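Local coordinates for protein interferon gamma (Paralichthys olivaceus, PDB 6F1E) that acts as a homodimeric type II interferon, a cytokine that binds interferon gamma receptor 1 and activates macrophages and neutrophils, at the interface of chains A and B. Residues are numbered along the deposited sequence; one frame, centred on the assembly and turned at random. Chains: chain A/B, Interferon gamma.

Contact 1: the interface of chains A and B. Residues chain A 146-147, 150-151, 159; chain B 45, 52, 103, 107-108.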
# COMPACT_ATOMS: atom_id res chain seq x y z
N ALA A 146 -13.16 -10.32 -8.31
CA ALA A 146 -12.04 -9.75 -9.01
C ALA A 146 -12.36 -9.81 -10.53
O ALA A 146 -12.34 -8.77 -11.20
CB ALA A 146 -10.75 -10.52 -8.66
N SER A 147 -12.69 -11.01 -11.03
CA SER A 147 -12.92 -11.26 -12.46
C SER A 147 -14.10 -10.46 -13.00
O SER A 147 -13.92 -9.66 -13.92
CB SER A 147 -13.15 -12.73 -12.70
OG SER A 147 -12.24 -13.47 -11.92
N SER A 150 -13.30 -6.94 -13.33
CA SER A 150 -12.25 -6.55 -14.24
C SER A 150 -12.65 -6.66 -15.71
O SER A 150 -11.78 -6.78 -16.59
CB SER A 150 -10.92 -7.26 -13.93
OG SER A 150 -11.02 -8.67 -14.05
N ASN A 151 -13.96 -6.64 -16.00
CA ASN A 151 -14.45 -6.11 -17.28
C ASN A 151 -15.86 -5.55 -17.14
O ASN A 151 -16.84 -6.30 -17.25
CB ASN A 151 -14.37 -7.14 -18.41
CG ASN A 151 -14.87 -8.50 -18.01
OD1 ASN A 151 -15.32 -8.69 -16.88
ND2 ASN A 151 -14.77 -9.46 -18.92
N ARG A 159 -8.14 -0.52 -20.36
CA ARG A 159 -7.02 -1.47 -20.57
C ARG A 159 -6.63 -1.59 -22.06
O ARG A 159 -5.45 -1.80 -22.38
CB ARG A 159 -7.40 -2.84 -19.97
CG ARG A 159 -6.25 -3.78 -19.66
CD ARG A 159 -6.70 -5.00 -18.84
NE ARG A 159 -7.84 -5.75 -19.41
CZ ARG A 159 -9.09 -5.80 -18.93
NH1 ARG A 159 -9.47 -5.14 -17.83
NH2 ARG A 159 -10.00 -6.53 -19.58
N MET B 45 -11.08 -1.93 -8.00
CA MET B 45 -10.03 -2.64 -8.75
C MET B 45 -8.71 -2.73 -8.01
O MET B 45 -8.08 -3.76 -7.93
CB MET B 45 -9.77 -1.91 -10.07
CG MET B 45 -10.85 -2.19 -11.09
SD MET B 45 -10.78 -3.90 -11.67
CE MET B 45 -9.33 -3.75 -12.75
N LEU B 52 -5.55 -10.11 -4.75
CA LEU B 52 -4.93 -11.18 -5.54
C LEU B 52 -3.44 -11.33 -5.20
O LEU B 52 -2.90 -12.45 -5.12
CB LEU B 52 -5.08 -10.87 -7.02
CG LEU B 52 -6.54 -10.84 -7.54
CD1 LEU B 52 -6.69 -10.11 -8.87
CD2 LEU B 52 -7.07 -12.26 -7.63
N LEU B 103 -4.85 -13.91 -13.71
CA LEU B 103 -5.79 -12.78 -13.58
C LEU B 103 -5.08 -11.47 -13.23
O LEU B 103 -5.38 -10.41 -13.81
CB LEU B 103 -6.86 -13.10 -12.51
CG LEU B 103 -8.01 -12.10 -12.28
CD1 LEU B 103 -8.64 -11.59 -13.58
CD2 LEU B 103 -9.08 -12.70 -11.36
N ARG B 107 -5.12 -8.58 -16.17
CA ARG B 107 -6.18 -7.56 -15.91
C ARG B 107 -5.92 -6.57 -14.76
O ARG B 107 -6.79 -5.75 -14.48
CB ARG B 107 -7.51 -8.27 -15.68
CG ARG B 107 -7.88 -9.27 -16.79
CD ARG B 107 -9.37 -9.24 -17.16
NE ARG B 107 -9.97 -10.57 -17.06
CZ ARG B 107 -11.28 -10.82 -16.99
NH1 ARG B 107 -12.18 -9.85 -17.07
NH2 ARG B 107 -11.69 -12.08 -16.86
N PHE B 108 -4.75 -6.61 -14.13
CA PHE B 108 -4.47 -5.75 -12.96
C PHE B 108 -3.08 -5.11 -13.04
O PHE B 108 -2.46 -4.84 -12.01
CB PHE B 108 -4.64 -6.56 -11.65
CG PHE B 108 -6.08 -6.87 -11.31
CD1 PHE B 108 -6.84 -5.95 -10.57
CD2 PHE B 108 -6.68 -8.03 -11.76
CE1 PHE B 108 -8.17 -6.19 -10.29
CE2 PHE B 108 -8.00 -8.29 -11.46
CZ PHE B 108 -8.75 -7.36 -10.73
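B:Arg107 reaches across the dimer interface to the end of a chain A helix and grips the main chain there. Its CG lies beside the backbone N (chi1 -52°) and the chain bends twice further out, which carries the guanidinium past A:Ser150. NH1 donates to the carbonyl A:Ser150 O at 3.1 Å, close to its own guanidinium plane but well above the carbonyl plane. From the opposite face of that carbonyl, A:Arg159 NH1 donates to the same A:Ser150 O at 3.1 Å, so two arginine side chains share one acceptor. The two guanidiniums do not stack: their planes stand 61° apart, and B:Arg107 CD lies over one face of A:Arg159, toward its rim. A:Asn151 sets its amide against the tip of B:Arg107, the planes 71° apart and OD1 at the guanidinium edge, but the contact is too tight and the amide's fit doubtful.

A:Ser150 OG turns back to its own chain, 3.1 Å from both A:Ala146 O and A:Ser147 O, its hydrogen shared between them or given to one at a time. Its CB faces B:Phe108, 3.9 Å from CZ, with B:Met45 SD close by. Farther along, B:Leu103 CD2 comes against A:Ser147 OG at 3.3 Å and A:Ala146 CB at 3.9 Å, with B:Leu52 CD1 flanking that methyl. The patch joins the end of helix 139-149, the following loop and helix 155-161 of chain A to helices 41-65 and 89-107 of chain B.

Contact 2: the interface of chains A and B. Residues chain A 37, 44-45, 48, 52, 103, 108; chain B 142, 145-146, 149-150.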
# COMPACT_ATOMS: atom_id res chain seq x y z
N LEU A 37 3.24 10.36 -9.93
CA LEU A 37 2.38 11.52 -10.24
C LEU A 37 2.20 11.72 -11.75
O LEU A 37 2.40 12.82 -12.30
CB LEU A 37 2.89 12.82 -9.57
CG LEU A 37 2.97 12.90 -8.04
CD1 LEU A 37 1.80 12.19 -7.36
CD2 LEU A 37 4.28 12.35 -7.52
N LYS A 44 -2.98 9.88 -8.45
CA LYS A 44 -2.16 10.94 -7.88
C LYS A 44 -2.61 11.20 -6.46
O LYS A 44 -1.79 11.25 -5.54
CB LYS A 44 -2.26 12.22 -8.71
CG LYS A 44 -1.39 12.25 -9.96
CD LYS A 44 -1.97 13.16 -11.03
CE LYS A 44 -0.92 13.75 -11.96
NZ LYS A 44 -1.33 13.75 -13.41
N MET A 45 -3.91 11.34 -6.26
CA MET A 45 -4.42 11.58 -4.91
C MET A 45 -4.05 10.46 -3.95
O MET A 45 -3.78 10.70 -2.78
CB MET A 45 -5.94 11.78 -4.93
CG MET A 45 -6.37 13.17 -5.38
SD MET A 45 -5.99 14.49 -4.20
CE MET A 45 -7.05 14.10 -2.81
N MET A 48 -0.15 10.49 -3.33
CA MET A 48 0.10 11.67 -2.48
C MET A 48 -0.37 11.51 -1.05
O MET A 48 0.32 11.96 -0.12
CB MET A 48 -0.56 12.94 -3.02
CG MET A 48 0.37 14.01 -3.56
SD MET A 48 1.96 14.26 -2.71
CE MET A 48 2.88 13.41 -4.00
N LEU A 52 2.01 11.70 2.31
CA LEU A 52 1.68 12.49 3.50
C LEU A 52 1.65 11.59 4.75
O LEU A 52 2.18 12.00 5.80
CB LEU A 52 0.37 13.27 3.31
CG LEU A 52 0.36 14.39 2.25
CD1 LEU A 52 -1.06 14.91 2.00
CD2 LEU A 52 1.24 15.54 2.69
N LEU A 103 -3.62 18.59 6.60
CA LEU A 103 -3.88 18.47 5.16
C LEU A 103 -4.47 17.07 4.86
O LEU A 103 -5.41 16.91 4.05
CB LEU A 103 -2.60 18.72 4.37
CG LEU A 103 -2.71 18.67 2.84
CD1 LEU A 103 -3.76 19.60 2.28
CD2 LEU A 103 -1.40 19.10 2.26
N PHE A 108 -7.63 14.27 2.40
CA PHE A 108 -7.22 12.92 2.06
C PHE A 108 -7.89 11.86 2.95
O PHE A 108 -7.23 10.96 3.47
CB PHE A 108 -5.66 12.87 2.11
CG PHE A 108 -4.99 13.65 0.98
CD1 PHE A 108 -4.75 13.04 -0.26
CD2 PHE A 108 -4.65 15.00 1.13
CE1 PHE A 108 -4.19 13.76 -1.32
CE2 PHE A 108 -4.07 15.72 0.08
CZ PHE A 108 -3.85 15.10 -1.15
N MET B 142 6.65 18.37 -2.18
CA MET B 142 5.61 17.39 -1.95
C MET B 142 4.35 18.04 -1.38
O MET B 142 3.23 17.74 -1.84
CB MET B 142 6.13 16.23 -1.10
CG MET B 142 7.08 15.30 -1.88
SD MET B 142 6.15 14.31 -3.07
CE MET B 142 7.41 13.55 -4.09
N GLU B 145 2.56 20.11 -4.16
CA GLU B 145 1.85 19.20 -5.05
C GLU B 145 0.58 18.66 -4.42
O GLU B 145 -0.48 18.76 -5.02
CB GLU B 145 2.78 18.04 -5.45
CG GLU B 145 2.21 17.01 -6.42
CD GLU B 145 1.84 17.55 -7.80
OE1 GLU B 145 1.85 18.77 -7.99
OE2 GLU B 145 1.52 16.72 -8.70
N ALA B 146 0.68 18.15 -3.19
CA ALA B 146 -0.49 17.66 -2.47
C ALA B 146 -1.57 18.72 -2.35
O ALA B 146 -2.73 18.45 -2.70
CB ALA B 146 -0.10 17.16 -1.09
N LEU B 149 -3.36 19.51 -5.80
CA LEU B 149 -4.22 18.41 -6.24
C LEU B 149 -5.63 18.55 -5.73
O LEU B 149 -6.54 18.15 -6.43
CB LEU B 149 -3.67 17.05 -5.80
CG LEU B 149 -2.99 16.11 -6.77
CD1 LEU B 149 -2.44 16.81 -8.01
CD2 LEU B 149 -1.88 15.39 -6.02
N SER B 150 -5.78 19.10 -4.53
CA SER B 150 -7.10 19.35 -3.94
C SER B 150 -7.84 20.53 -4.61
O SER B 150 -8.75 20.29 -5.41
CB SER B 150 -6.98 19.51 -2.44
OG SER B 150 -6.24 18.41 -1.91
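A:Met48 and B:Leu149 meet nearly at right angles in the apolar centre, B:Leu149 CD2 resting 3.6 Å from A:Met48 CG. The methionine is bent at both outer torsions, and its CE reaches B:Met142 SD at 3.5 Å, the two side chains crossing at their thioether ends. A:Met48 SD lies 3.9 Å from B:Ala146 CB. This small methyl also meets A:Leu52 CD1 at 3.9 Å and, a little farther off, A:Leu103 CD2; the methyl is where the two leucines meet the helix of chain B. On the other flank A:Met45 and B:Leu149 run past each other in opposite senses, with A:Met45 SD 3.8 Å from B:Leu149 CB.

A:Phe108 borders the core with its ring edge: B:Ala146 O lies in the ring plane, 3.9 Å from CZ. One ring face is covered toward its rim by A:Leu52 CD1 of the same chain. B:Ser150 OG lies near the CE2-CZ edge, where B:Ala146 O also sits.

At the rim, B:Glu145 extends with CG anti to the backbone N (chi1 -179°) and then bends, running alongside A:Leu37, which is poorly ordered. A:Lys44 NZ remains 6.3 Å from B:Glu145 OE2, so any attraction would act at a distance. No hydrogen bond or salt bridge crosses this patch. Packing of helix 129-150 of chain B against chain A helps hold the homodimer together.

The C-alpha centres of contact 1 and contact 2 lie about 26 Å apart, on opposite arms of the two-fold symmetric dimer. They sample related surfaces with the chains exchanged: residues 45, 52, 103 and 108 serve as one side in both, facing 146 and 150 of the other chain. Contact 1 follows this surface toward the C-terminal segment and adds polar anchoring through residue 107, whereas contact 2 follows it along helix 41-64 and is apolar. Each chain thus supplies both a receiving surface and a helix carrying residues 146 and 149 (129-150 in chain B, 139-149 in chain A), the reciprocal interlocking typical of gamma interferon dimers.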